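Local coordinates for protein probable transcriptional regulator PhnF (Escherichia coli, PDB 2FA1) that is probably a transcriptional regulator of the GntR/HutC family, encoded in an operon for alkylphosphonate uptake and C-P lyase and represented here by its C-terminal effector-binding UTRA domain, at residues A[28-33]-A[48-53]; A[109-114]-A[121-126]; A[97-102]-A[134-139]; A[72-77]-A[88-93]. One frame throughout, in Å; residues are numbered along the deposited sequence. Where two conformers were deposited one is given.

Interaction 1. Residues A[28-33]-A[48-53]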
loop_
_atom_site.group_PDB
_atom_site.type_symbol
_atom_site.label_atom_id
_atom_site.label_comp_id
_atom_site.label_asym_id
_atom_site.label_seq_id
_atom_site.Cartn_x
_atom_site.Cartn_y
_atom_site.Cartn_z
ATOM N N VAL A 28 -7.418 -13.326 -23.283
ATOM C CA VAL A 28 -7.988 -12.904 -24.561
ATOM C C VAL A 28 -7.163 -11.823 -25.180
ATOM O O VAL A 28 -6.410 -11.163 -24.485
ATOM C CB VAL A 28 -9.456 -12.377 -24.366
ATOM C CG1 VAL A 28 -10.400 -13.544 -24.017
ATOM C CG2 VAL A 28 -9.593 -11.166 -23.472
ATOM N N LEU A 29 -7.267 -11.636 -26.500
ATOM C CA LEU A 29 -6.775 -10.392 -27.068
ATOM C C LEU A 29 -7.907 -9.382 -27.085
ATOM O O LEU A 29 -9.060 -9.725 -27.448
ATOM C CB LEU A 29 -6.261 -10.673 -28.475
ATOM C CG LEU A 29 -5.055 -11.650 -28.557
ATOM C CD1 LEU A 29 -4.937 -12.386 -29.921
ATOM C CD2 LEU A 29 -3.817 -10.883 -28.310
ATOM N N ARG A 30 -7.636 -8.140 -26.743
ATOM C CA ARG A 30 -8.722 -7.185 -26.752
ATOM C C ARG A 30 -8.178 -5.767 -26.920
ATOM O O ARG A 30 -7.078 -5.475 -26.547
ATOM C CB ARG A 30 -9.497 -7.293 -25.423
ATOM C CG ARG A 30 -8.773 -6.801 -24.215
ATOM C CD ARG A 30 -9.425 -7.351 -22.972
ATOM N NE ARG A 30 -10.823 -6.971 -23.051
ATOM C CZ ARG A 30 -11.875 -7.512 -22.450
ATOM N NH1 ARG A 30 -13.051 -6.967 -22.754
ATOM N NH2 ARG A 30 -11.823 -8.547 -21.614
ATOM N N PRO A 31 -8.979 -4.837 -27.488
ATOM C CA PRO A 31 -8.540 -3.451 -27.555
ATOM C C PRO A 31 -8.265 -2.809 -26.196
ATOM O O PRO A 31 -9.036 -3.030 -25.253
ATOM C CB PRO A 31 -9.759 -2.750 -28.233
ATOM C CG PRO A 31 -10.343 -3.825 -29.021
ATOM C CD PRO A 31 -10.309 -5.009 -28.085
ATOM N N ALA A 32 -7.158 -2.072 -26.086
ATOM C CA ALA A 32 -6.757 -1.320 -24.917
ATOM C C ALA A 32 -7.727 -0.145 -24.661
ATOM O O ALA A 32 -8.023 0.677 -25.564
ATOM C CB ALA A 32 -5.343 -0.823 -25.064
ATOM N N SER A 33 -8.249 -0.115 -23.450
ATOM C CA SER A 33 -8.992 1.054 -22.948
ATOM C C SER A 33 -8.070 2.255 -22.760
ATOM O O SER A 33 -6.867 2.117 -22.786
ATOM C CB SER A 33 -9.636 0.678 -21.609
ATOM O OG SER A 33 -8.665 0.529 -20.617
ATOM N N VAL A 48 -4.242 -5.640 -26.873
ATOM C CA VAL A 48 -3.272 -6.052 -25.838
ATOM C C VAL A 48 -3.737 -7.481 -25.444
ATOM O O VAL A 48 -4.790 -7.925 -25.857
ATOM C CB VAL A 48 -3.400 -5.103 -24.587
ATOM C CG1 VAL A 48 -2.890 -3.601 -24.916
ATOM C CG2 VAL A 48 -4.834 -5.113 -23.959
ATOM N N ILE A 49 -2.886 -8.209 -24.695
ATOM C CA ILE A 49 -3.262 -9.521 -24.180
ATOM C C ILE A 49 -3.802 -9.185 -22.790
ATOM O O ILE A 49 -3.118 -8.564 -22.007
ATOM C CB ILE A 49 -2.020 -10.428 -24.083
ATOM C CG1 ILE A 49 -1.480 -10.768 -25.499
ATOM C CG2 ILE A 49 -2.405 -11.717 -23.311
ATOM C CD1 ILE A 49 -0.037 -11.418 -25.387
ATOM N N HIS A 50 -5.020 -9.630 -22.527
ATOM C CA HIS A 50 -5.601 -9.434 -21.191
ATOM C C HIS A 50 -5.782 -10.813 -20.564
ATOM O O HIS A 50 -6.481 -11.667 -21.136
ATOM C CB HIS A 50 -6.979 -8.835 -21.448
ATOM C CG HIS A 50 -7.779 -8.675 -20.198
ATOM N ND1 HIS A 50 -9.151 -8.609 -20.201
ATOM C CD2 HIS A 50 -7.393 -8.560 -18.900
ATOM C CE1 HIS A 50 -9.580 -8.476 -18.954
ATOM N NE2 HIS A 50 -8.533 -8.357 -18.165
ATOM N N LEU A 51 -5.153 -10.976 -19.380
ATOM C CA LEU A 51 -5.346 -12.193 -18.553
ATOM C C LEU A 51 -5.999 -11.720 -17.281
ATOM O O LEU A 51 -5.517 -10.737 -16.687
ATOM C CB LEU A 51 -3.981 -12.772 -18.184
ATOM C CG LEU A 51 -3.732 -14.010 -19.020
ATOM C CD1 LEU A 51 -3.462 -13.470 -20.454
ATOM C CD2 LEU A 51 -2.553 -14.789 -18.559
ATOM N N ARG A 52 -7.002 -12.471 -16.794
ATOM C CA ARG A 52 -7.549 -12.131 -15.482
ATOM C C ARG A 52 -7.336 -13.328 -14.573
ATOM O O ARG A 52 -7.585 -14.501 -14.985
ATOM C CB ARG A 52 -9.017 -11.828 -15.667
ATOM C CG ARG A 52 -9.737 -11.565 -14.250
ATOM C CD ARG A 52 -11.215 -11.345 -14.551
ATOM N NE ARG A 52 -11.360 -10.036 -15.259
ATOM C CZ ARG A 52 -12.303 -9.714 -16.154
ATOM N NH1 ARG A 52 -13.257 -10.586 -16.573
ATOM N NH2 ARG A 52 -12.274 -8.484 -16.700
ATOM N N THR A 53 -6.890 -13.095 -13.345
ATOM C CA THR A 53 -6.674 -14.240 -12.408
ATOM C C THR A 53 -7.456 -13.939 -11.148
ATOM O O THR A 53 -7.809 -12.794 -10.837
ATOM C CB THR A 53 -5.186 -14.398 -12.017
ATOM O OG1 THR A 53 -4.668 -13.176 -11.427
ATOM C CG2 THR A 53 -4.256 -14.672 -13.341
HETATM O O HOH W 1 -14.159 -8.703 -19.415
#
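Strands 28-31 and 48-53 run antiparallel, tightest at the backbone. Val28 and His50 form a hydrogen-bonded pair, with His50 N to Val28 O at 2.8 Å and nearly straight (173°), and Arg30 and Val48 form another. Between them Leu29 and Ile49 are a non-hydrogen-bonded pair, Leu29 CD2 resting 3.7 Å from Ile49 CG1. Ala32 CB meets Val48 CG1 at 3.7 Å. The looser, polar side belongs to Arg30. Its chain bends at chi3 (-55°), laying CD against the imidazole and bringing NH2 to His50 ND1 at 3.0 Å, in the ring plane, a bent bond (140°) tilted from the guanidinium plane. With ND1 accepting and NE2 bonded to Asp66, the ring is probably protonated at NE2. A water accepts from Arg30 NH2 and, weakly, Arg52 NH2, bridging two like charges. Tyr68 stacks on the ring. Strand 23-31 is outermost in the chain's six-stranded sheet; strand 60-69 flanks 47-57 on its other side, and Trp75 of helix 75-78 packs on Leu29 and Ile49.

Interaction 2. Residues A[109-114]-A[121-126]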
loop_
_atom_site.group_PDB
_atom_site.type_symbol
_atom_site.label_atom_id
_atom_site.label_comp_id
_atom_site.label_asym_id
_atom_site.label_seq_id
_atom_site.Cartn_x
_atom_site.Cartn_y
_atom_site.Cartn_z
ATOM N N ARG A 109 -14.583 1.768 -2.250
ATOM C CA ARG A 109 -15.727 0.959 -1.808
ATOM C C ARG A 109 -16.265 0.319 -3.055
ATOM O O ARG A 109 -16.518 1.011 -4.028
ATOM C CB ARG A 109 -16.765 1.821 -1.025
ATOM C CG ARG A 109 -16.343 1.963 0.484
ATOM C CD ARG A 109 -17.327 2.707 1.350
ATOM N NE ARG A 109 -17.340 4.128 1.043
ATOM C CZ ARG A 109 -18.076 5.046 1.692
ATOM N NH1 ARG A 109 -18.872 4.682 2.686
ATOM N NH2 ARG A 109 -17.999 6.342 1.356
ATOM N N ALA A 110 -16.414 -1.014 -3.049
ATOM C CA ALA A 110 -16.757 -1.763 -4.266
ATOM C C ALA A 110 -18.158 -1.455 -4.728
ATOM O O ALA A 110 -19.054 -1.360 -3.918
ATOM C CB ALA A 110 -16.694 -3.259 -3.993
ATOM N N GLN A 111 -18.283 -1.314 -6.052
ATOM C CA GLN A 111 -19.571 -1.200 -6.700
ATOM C C GLN A 111 -19.642 -1.958 -8.038
ATOM O O GLN A 111 -18.595 -2.262 -8.715
ATOM C CB GLN A 111 -19.992 0.278 -6.821
ATOM C CG GLN A 111 -20.275 0.963 -5.451
ATOM C CD GLN A 111 -20.755 2.394 -5.675
ATOM O OE1 GLN A 111 -19.959 3.257 -5.987
ATOM N NE2 GLN A 111 -22.050 2.633 -5.503
ATOM N N ALA A 112 -20.886 -2.298 -8.393
ATOM C CA ALA A 112 -21.202 -2.816 -9.739
ATOM C C ALA A 112 -20.334 -4.026 -10.089
ATOM O O ALA A 112 -20.375 -5.068 -9.398
ATOM C CB ALA A 112 -21.008 -1.680 -10.802
ATOM N N LYS A 113 -19.540 -3.916 -11.143
ATOM C CA LYS A 113 -18.876 -5.136 -11.612
ATOM C C LYS A 113 -17.775 -5.596 -10.659
ATOM O O LYS A 113 -17.512 -6.795 -10.631
ATOM C CB LYS A 113 -18.293 -4.995 -13.012
ATOM C CG LYS A 113 -16.954 -4.215 -13.158
ATOM C CD LYS A 113 -16.822 -2.795 -12.492
ATOM C CE LYS A 113 -17.488 -1.649 -13.298
ATOM N NZ LYS A 113 -18.914 -1.937 -13.658
ATOM N N GLU A 114 -17.226 -4.694 -9.838
ATOM C CA GLU A 114 -16.303 -5.108 -8.776
ATOM C C GLU A 114 -17.001 -6.013 -7.773
ATOM O O GLU A 114 -16.420 -7.045 -7.353
ATOM C CB GLU A 114 -15.725 -3.871 -8.064
ATOM C CG GLU A 114 -14.883 -2.982 -8.944
ATOM C CD GLU A 114 -14.735 -1.588 -8.349
ATOM O OE1 GLU A 114 -15.484 -1.190 -7.379
ATOM O OE2 GLU A 114 -13.882 -0.877 -8.899
ATOM N N PRO A 121 -20.702 -7.534 -1.097
ATOM C CA PRO A 121 -21.769 -6.571 -1.035
ATOM C C PRO A 121 -21.355 -5.208 -1.506
ATOM O O PRO A 121 -20.142 -4.823 -1.520
ATOM C CB PRO A 121 -22.135 -6.507 0.471
ATOM C CG PRO A 121 -21.199 -7.196 1.174
ATOM C CD PRO A 121 -20.256 -7.941 0.242
ATOM N N ASN A 122 -22.384 -4.477 -1.922
ATOM C CA ASN A 122 -22.239 -3.108 -2.261
ATOM C C ASN A 122 -21.454 -2.369 -1.159
ATOM O O ASN A 122 -21.697 -2.548 0.033
ATOM C CB ASN A 122 -23.657 -2.542 -2.468
ATOM C CG ASN A 122 -23.622 -1.189 -3.082
ATOM O OD1 ASN A 122 -22.766 -0.914 -3.932
ATOM N ND2 ASN A 122 -24.499 -0.301 -2.618
ATOM N N MET A 123 -20.489 -1.556 -1.586
ATOM C CA MET A 123 -19.684 -0.639 -0.727
ATOM C C MET A 123 -18.588 -1.346 0.126
ATOM O O MET A 123 -17.876 -0.725 0.948
ATOM C CB MET A 123 -20.597 0.262 0.140
ATOM C CG MET A 123 -21.556 1.064 -0.782
ATOM S SD MET A 123 -20.718 2.202 -1.912
ATOM C CE MET A 123 -20.090 3.326 -0.707
ATOM N N SER A 124 -18.383 -2.637 -0.141
ATOM C CA SER A 124 -17.358 -3.378 0.623
ATOM C C SER A 124 -15.976 -2.779 0.319
ATOM O O SER A 124 -15.713 -2.526 -0.885
ATOM C CB SER A 124 -17.301 -4.837 0.158
ATOM O OG SER A 124 -18.418 -5.490 0.584
ATOM N N PRO A 125 -15.180 -2.355 1.344
ATOM C CA PRO A 125 -13.827 -1.807 1.030
ATOM C C PRO A 125 -12.816 -2.753 0.336
ATOM O O PRO A 125 -12.563 -3.904 0.815
ATOM C CB PRO A 125 -13.294 -1.370 2.411
ATOM C CG PRO A 125 -14.492 -1.037 3.137
ATOM C CD PRO A 125 -15.460 -2.158 2.778
ATOM N N LEU A 126 -12.198 -2.214 -0.729
ATOM C CA LEU A 126 -11.197 -2.955 -1.519
ATOM C C LEU A 126 -9.878 -2.213 -1.502
ATOM O O LEU A 126 -9.918 -0.958 -1.498
ATOM C CB LEU A 126 -11.597 -3.098 -2.974
ATOM C CG LEU A 126 -12.928 -3.671 -3.404
ATOM C CD1 LEU A 126 -13.059 -3.476 -4.934
ATOM C CD2 LEU A 126 -12.905 -5.099 -2.969
#
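Two short backbone hydrogen bonds join segments 109-114 and 121-126, both made by Ala110. Its N donates to Ser124 O at 2.7 Å, from above the carbonyl plane, and its O accepts from Met123 N at 2.7 Å, nearly along the C=O axis. Within 121-126, Pro121 O takes both Ser124 N and Ser124 OG, the latter at 2.8 Å, so one carbonyl closes the type II turn and ties down the serine hydroxyl. Within 109-114, Gln111 N points at Glu114 OE1 (3.1 Å), which offers its anti lone pair; Glu114 OE2 has Arg108 as its salt-bridge partner.

Side-chain packing adds to these bonds. Met123, bent at chi2 and chi3 (-63° and -67°), curls its methyl CE over one face of the Arg109 guanidinium, 3.4 Å from Arg109 NE and offset toward the rim. Its SD lies alongside Gln111, 3.8 Å from Gln111 CD. Leu126 CD1 makes an apolar contact with Ala110 CB at 3.8 Å and also brushes Glu114 CB.

Arg109 and Pro125 form a non-hydrogen-bonded pair, and each packs on its counterpart, Pro125 or Arg109 of the second subunit. The whole is a helical connection between neighbouring antiparallel strands: 98-109 ends, helix 113-118 opens after Ala112 at its N-cap position, and the Pro121-Ser124 turn leads into strand 125-135 of the UTRA-domain sheet.

Interaction 3. Residues A[97-102]-A[134-139]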
loop_
_atom_site.group_PDB
_atom_site.type_symbol
_atom_site.label_atom_id
_atom_site.label_comp_id
_atom_site.label_asym_id
_atom_site.label_seq_id
_atom_site.Cartn_x
_atom_site.Cartn_y
_atom_site.Cartn_z
ATOM N N ALA A 97 11.736 -11.990 -16.787
ATOM C CA ALA A 97 11.418 -11.817 -15.324
ATOM C C ALA A 97 11.109 -10.333 -15.267
ATOM O O ALA A 97 11.903 -9.466 -15.635
ATOM C CB ALA A 97 12.571 -12.233 -14.384
ATOM N N LEU A 98 9.855 -10.044 -14.990
ATOM C CA LEU A 98 9.441 -8.678 -15.015
ATOM C C LEU A 98 9.880 -7.981 -13.740
ATOM O O LEU A 98 9.870 -8.608 -12.658
ATOM C CB LEU A 98 7.904 -8.641 -15.074
ATOM C CG LEU A 98 7.423 -9.376 -16.277
ATOM C CD1 LEU A 98 5.893 -9.744 -16.139
ATOM C CD2 LEU A 98 7.720 -8.458 -17.396
ATOM N N ARG A 99 10.280 -6.729 -13.867
ATOM C CA ARG A 99 10.632 -5.909 -12.715
ATOM C C ARG A 99 9.798 -4.631 -12.715
ATOM O O ARG A 99 9.564 -3.993 -13.741
ATOM C CB ARG A 99 12.118 -5.559 -12.731
ATOM C CG ARG A 99 13.017 -6.748 -12.474
ATOM C CD ARG A 99 13.092 -7.089 -10.992
ATOM N NE ARG A 99 13.143 -8.532 -10.760
ATOM C CZ ARG A 99 13.641 -9.431 -11.609
ATOM N NH1 ARG A 99 14.192 -9.063 -12.769
ATOM N NH2 ARG A 99 13.612 -10.711 -11.277
ATOM N N ARG A 100 9.406 -4.272 -11.516
ATOM C CA ARG A 100 8.446 -3.212 -11.231
ATOM C C ARG A 100 9.046 -1.808 -11.452
ATOM O O ARG A 100 10.156 -1.513 -10.986
ATOM C CB ARG A 100 8.058 -3.422 -9.795
ATOM C CG ARG A 100 7.054 -2.467 -9.198
ATOM C CD ARG A 100 5.641 -2.960 -9.249
ATOM N NE ARG A 100 5.520 -4.316 -8.718
ATOM C CZ ARG A 100 5.113 -4.594 -7.493
ATOM N NH1 ARG A 100 4.675 -3.612 -6.731
ATOM N NH2 ARG A 100 5.064 -5.873 -7.049
ATOM N N SER A 101 8.353 -0.936 -12.137
ATOM C CA SER A 101 8.818 0.439 -12.131
ATOM C C SER A 101 8.028 1.314 -11.203
ATOM O O SER A 101 8.594 2.209 -10.524
ATOM C CB SER A 101 8.850 1.104 -13.506
ATOM O OG SER A 101 7.585 1.305 -14.067
ATOM N N GLN A 102 6.715 1.115 -11.206
ATOM C CA GLN A 102 5.887 2.049 -10.451
ATOM C C GLN A 102 4.768 1.239 -9.820
ATOM O O GLN A 102 4.339 0.228 -10.376
ATOM C CB GLN A 102 5.224 3.011 -11.450
ATOM C CG GLN A 102 6.172 3.910 -12.185
ATOM C CD GLN A 102 5.430 5.031 -12.888
ATOM O OE1 GLN A 102 5.897 6.179 -12.911
ATOM N NE2 GLN A 102 4.243 4.727 -13.432
ATOM N N HIS A 134 8.369 -4.092 -16.261
ATOM C CA HIS A 134 9.267 -3.898 -17.435
ATOM C C HIS A 134 10.147 -5.120 -17.562
ATOM O O HIS A 134 10.411 -5.798 -16.567
ATOM C CB HIS A 134 10.169 -2.666 -17.156
ATOM C CG HIS A 134 9.431 -1.358 -17.322
ATOM N ND1 HIS A 134 8.698 -0.783 -16.296
ATOM C CD2 HIS A 134 9.274 -0.545 -18.396
ATOM C CE1 HIS A 134 8.143 0.337 -16.736
ATOM N NE2 HIS A 134 8.476 0.510 -17.999
ATOM N N ARG A 135 10.473 -5.460 -18.806
ATOM C CA ARG A 135 11.560 -6.417 -19.057
ATOM C C ARG A 135 12.800 -5.561 -18.867
ATOM O O ARG A 135 12.942 -4.466 -19.494
ATOM C CB ARG A 135 11.571 -6.955 -20.486
ATOM C CG ARG A 135 10.343 -7.659 -20.889
ATOM C CD ARG A 135 10.437 -8.128 -22.375
ATOM N NE ARG A 135 11.712 -8.806 -22.603
ATOM C CZ ARG A 135 12.008 -9.549 -23.674
ATOM N NH1 ARG A 135 11.132 -9.671 -24.663
ATOM N NH2 ARG A 135 13.215 -10.136 -23.751
ATOM N N ASP A 136 13.637 -6.027 -17.956
ATOM C CA ASP A 136 15.020 -5.545 -17.812
ATOM C C ASP A 136 15.382 -4.451 -18.818
ATOM O O ASP A 136 15.725 -4.732 -19.984
ATOM C CB ASP A 136 15.986 -6.719 -17.928
ATOM C CG ASP A 136 16.228 -7.414 -16.598
ATOM O OD1 ASP A 136 17.391 -7.356 -16.120
ATOM O OD2 ASP A 136 15.278 -8.011 -16.040
ATOM N N GLY A 137 15.260 -3.209 -18.353
ATOM C CA GLY A 137 15.757 -2.015 -19.031
ATOM C C GLY A 137 14.778 -0.994 -19.627
ATOM O O GLY A 137 14.898 0.208 -19.396
ATOM N N GLU A 138 13.835 -1.457 -20.424
ATOM C CA GLU A 138 13.284 -0.621 -21.494
ATOM C C GLU A 138 12.173 0.364 -21.117
ATOM O O GLU A 138 11.409 0.157 -20.177
ATOM C CB GLU A 138 12.780 -1.489 -22.656
ATOM C CG GLU A 138 13.345 -2.920 -22.688
ATOM C CD GLU A 138 12.278 -3.967 -23.084
ATOM O OE1 GLU A 138 12.219 -5.019 -22.408
ATOM O OE2 GLU A 138 11.495 -3.746 -24.038
ATOM N N SER A 139 12.071 1.413 -21.932
ATOM C CA SER A 139 11.061 2.451 -21.770
ATOM C C SER A 139 9.654 1.859 -21.760
ATOM O O SER A 139 8.955 2.009 -20.759
ATOM C CB SER A 139 11.227 3.541 -22.838
ATOM O OG SER A 139 12.318 4.361 -22.492
#
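At this edge of the antiparallel sheet, strand 98-109 pairs with the end of strand 125-135, and a classic beta bulge follows where Ser101 and Gln102 both face Leu132. Arg99 and His134 are a hydrogen-bonded pair: Arg99 N reaches His134 O at 2.9 Å and almost straight (173°), whereas His134 N meets Arg99 O at 2.8 Å from above the carbonyl plane, a more bent bond. His134 O also receives a CA-H...O contact from Leu98 CA.

The His134 side chain carries much of the rest. Its CB lies 3.7 Å from Arg99 O, on the same side of the sheet as the Arg99 side chain. With CG anti to the carbonyl carbon (chi1 -76°), the ring is led along the neighbouring strand toward Ser101. There ND1 comes 3.4 Å from Ser101 CB, and CE1 lies beside the same carbon, so the serine borders the ring edge. At the far tip NE2 turns back to its own segment and makes a weak hydrogen bond to Ser139 O, in the ring plane.

Leu98 is buried against His87 and Leu90 of helix 86-94, while Gln102 pairs with a strand of the second subunit, carrying the sheet across the interface. On the exposed side Arg99, bent at chi2 and chi3, lies alongside Asp136 in a long salt bridge, their planes 86° apart and Arg99 NH1 3.6 Å from Asp136 OD2.

Interaction 4. Residues A[72-77]-A[88-93]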
loop_
_atom_site.group_PDB
_atom_site.type_symbol
_atom_site.label_atom_id
_atom_site.label_comp_id
_atom_site.label_asym_id
_atom_site.label_seq_id
_atom_site.Cartn_x
_atom_site.Cartn_y
_atom_site.Cartn_z
ATOM N N LEU A 72 2.264 -8.597 -28.287
ATOM C CA LEU A 72 1.352 -9.658 -28.737
ATOM C C LEU A 72 2.058 -10.962 -29.055
ATOM O O LEU A 72 1.366 -12.004 -29.197
ATOM C CB LEU A 72 0.460 -9.244 -29.902
ATOM C CG LEU A 72 -0.226 -7.900 -29.608
ATOM C CD1 LEU A 72 -1.182 -7.591 -30.736
ATOM C CD2 LEU A 72 -1.070 -8.089 -28.286
ATOM N N THR A 73 3.371 -10.867 -29.221
ATOM C CA THR A 73 4.132 -12.076 -29.491
ATOM C C THR A 73 4.223 -12.953 -28.270
ATOM O O THR A 73 4.696 -14.117 -28.353
ATOM C CB THR A 73 5.557 -11.887 -29.982
ATOM O OG1 THR A 73 6.430 -11.309 -29.027
ATOM C CG2 THR A 73 5.502 -11.095 -31.343
ATOM N N LEU A 74 3.789 -12.398 -27.128
ATOM C CA LEU A 74 3.662 -13.356 -26.000
ATOM C C LEU A 74 2.420 -14.233 -26.025
ATOM O O LEU A 74 2.242 -15.080 -25.158
ATOM C CB LEU A 74 3.713 -12.604 -24.651
ATOM C CG LEU A 74 4.932 -11.730 -24.312
ATOM C CD1 LEU A 74 4.728 -10.966 -23.045
ATOM C CD2 LEU A 74 6.119 -12.736 -24.062
ATOM N N TRP A 75 1.540 -14.048 -27.010
ATOM C CA TRP A 75 0.313 -14.782 -27.014
ATOM C C TRP A 75 0.435 -16.330 -27.013
ATOM O O TRP A 75 -0.369 -16.971 -26.334
ATOM C CB TRP A 75 -0.574 -14.179 -28.147
ATOM C CG TRP A 75 -1.923 -14.772 -28.282
ATOM C CD1 TRP A 75 -2.450 -15.328 -29.413
ATOM C CD2 TRP A 75 -2.949 -14.851 -27.266
ATOM N NE1 TRP A 75 -3.760 -15.787 -29.185
ATOM C CE2 TRP A 75 -4.083 -15.488 -27.867
ATOM C CE3 TRP A 75 -3.006 -14.465 -25.899
ATOM C CZ2 TRP A 75 -5.269 -15.718 -27.147
ATOM C CZ3 TRP A 75 -4.202 -14.691 -25.159
ATOM C CH2 TRP A 75 -5.322 -15.322 -25.791
ATOM N N PRO A 76 1.364 -16.925 -27.815
ATOM C CA PRO A 76 1.536 -18.391 -27.748
ATOM C C PRO A 76 1.780 -18.887 -26.289
ATOM O O PRO A 76 1.241 -19.930 -25.874
ATOM C CB PRO A 76 2.791 -18.625 -28.656
ATOM C CG PRO A 76 2.571 -17.533 -29.716
ATOM C CD PRO A 76 2.288 -16.351 -28.841
ATOM N N THR A 77 2.482 -18.047 -25.507
ATOM C CA THR A 77 2.778 -18.442 -24.148
ATOM C C THR A 77 1.619 -18.179 -23.239
ATOM O O THR A 77 1.156 -19.062 -22.509
ATOM C CB THR A 77 4.016 -17.694 -23.663
ATOM O OG1 THR A 77 5.141 -18.138 -24.433
ATOM C CG2 THR A 77 4.292 -17.953 -22.089
ATOM N N ASP A 88 5.844 -16.482 -12.557
ATOM C CA ASP A 88 6.695 -17.670 -12.578
ATOM C C ASP A 88 6.449 -18.447 -13.896
ATOM O O ASP A 88 7.395 -18.930 -14.499
ATOM C CB ASP A 88 6.462 -18.561 -11.360
ATOM C CG ASP A 88 6.917 -17.929 -10.040
ATOM O OD1 ASP A 88 7.679 -16.950 -10.035
ATOM O OD2 ASP A 88 6.472 -18.456 -8.988
ATOM N N PHE A 89 5.203 -18.575 -14.323
ATOM C CA PHE A 89 4.897 -19.256 -15.580
ATOM C C PHE A 89 5.580 -18.538 -16.738
ATOM O O PHE A 89 6.250 -19.168 -17.541
ATOM C CB PHE A 89 3.398 -19.206 -15.815
ATOM C CG PHE A 89 2.980 -19.850 -17.134
ATOM C CD1 PHE A 89 2.978 -21.212 -17.284
ATOM C CD2 PHE A 89 2.623 -19.046 -18.208
ATOM C CE1 PHE A 89 2.632 -21.773 -18.509
ATOM C CE2 PHE A 89 2.229 -19.623 -19.426
ATOM C CZ PHE A 89 2.234 -20.974 -19.531
ATOM N N LEU A 90 5.405 -17.222 -16.830
ATOM C CA LEU A 90 6.051 -16.470 -17.938
ATOM C C LEU A 90 7.588 -16.671 -17.922
ATOM O O LEU A 90 8.221 -16.900 -18.996
ATOM C CB LEU A 90 5.727 -15.021 -17.749
ATOM C CG LEU A 90 6.335 -14.070 -18.800
ATOM C CD1 LEU A 90 5.910 -14.432 -20.242
ATOM C CD2 LEU A 90 6.069 -12.545 -18.511
ATOM N N ARG A 91 8.165 -16.628 -16.705
ATOM C CA ARG A 91 9.627 -16.767 -16.593
ATOM C C ARG A 91 10.062 -18.154 -16.980
ATOM O O ARG A 91 11.022 -18.288 -17.780
ATOM C CB ARG A 91 10.143 -16.385 -15.189
ATOM C CG ARG A 91 11.715 -16.304 -15.225
ATOM C CD ARG A 91 12.237 -16.207 -13.815
ATOM N NE ARG A 91 11.844 -17.440 -13.157
ATOM C CZ ARG A 91 11.024 -17.551 -12.126
ATOM N NH1 ARG A 91 10.492 -16.465 -11.535
ATOM N NH2 ARG A 91 10.728 -18.775 -11.701
ATOM N N GLU A 92 9.325 -19.162 -16.509
ATOM C CA GLU A 92 9.705 -20.564 -16.844
ATOM C C GLU A 92 9.597 -20.820 -18.336
ATOM O O GLU A 92 10.407 -21.585 -18.924
ATOM C CB GLU A 92 8.815 -21.530 -16.150
ATOM C CG GLU A 92 9.098 -21.525 -14.614
ATOM C CD GLU A 92 8.140 -22.428 -13.876
ATOM O OE1 GLU A 92 8.099 -23.631 -14.246
ATOM O OE2 GLU A 92 7.424 -21.954 -12.932
ATOM N N GLN A 93 8.586 -20.233 -18.966
ATOM C CA GLN A 93 8.381 -20.457 -20.371
ATOM C C GLN A 93 9.265 -19.614 -21.291
ATOM O O GLN A 93 9.557 -20.118 -22.430
ATOM C CB GLN A 93 6.865 -20.151 -20.773
ATOM C CG GLN A 93 5.813 -21.075 -20.163
ATOM C CD GLN A 93 5.941 -22.495 -20.700
ATOM O OE1 GLN A 93 6.144 -23.408 -19.919
ATOM N NE2 GLN A 93 5.869 -22.667 -22.008
#
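Thr77 pushes its methyl against helix 86-94, where CG2 lies 3.6 Å from Gln93 CB and 3.8 Å from Phe89 CE2. CG2 stands anti to the backbone N (chi1 -66° for OG1), which presents the methyl rather than the hydroxyl to these two residues, one helical turn apart. Thr77 runs antiparallel to each of these two side chains, passing alongside them. Phe89, with CG anti to its own backbone N (chi1 178°), turns its ring so that the edge, at CE2, meets Thr77 O at 3.3 Å and in the ring plane. This is an aromatic C-H edge against a carbonyl oxygen. Gln93, bent at chi2, lays CG over one face of the same ring, offset toward the rim.

Beside this, Leu74 meets the buried Leu90, crossing it at about a right angle and touching tip to tip, Leu74 CD2 to Leu90 CD1 at 4.2 Å. No hydrogen bond spans the two segments; the polar pair Arg91 and Asp88 stays within its own helix, a salt bridge with Arg91 NH1 3.2 Å from Asp88 OD1.

Phe81 meets Phe89 edge-to-face. Leu72 lies on strands 23-31 and 47-57, Leu74 also touches Ile49 of strand 47-57, and helix 86-94 leads on toward strand 98-109.

All four contacts lie in the UTRA domain. Interaction 1 is partly buried; interactions 2, 3 and 4 are surface contacts. Interactions 1, 2 and 3 reach the same antiparallel sheet, at its two outermost strands and their neighbours, and rely on backbone hydrogen bonds, whereas interaction 4 packs helical segments with no bond between them. Interactions 2 and 3 share strand 125-135, about 31 Å apart between centres on opposite sides of the chain's centre, 2 nested inside the loop closed by 3, and both touch the second subunit. Interaction 4 touches interactions 1 and 3: segment 72-77 packs on both strands of interaction 1, and segment 88-93 on the start of segment 97-102.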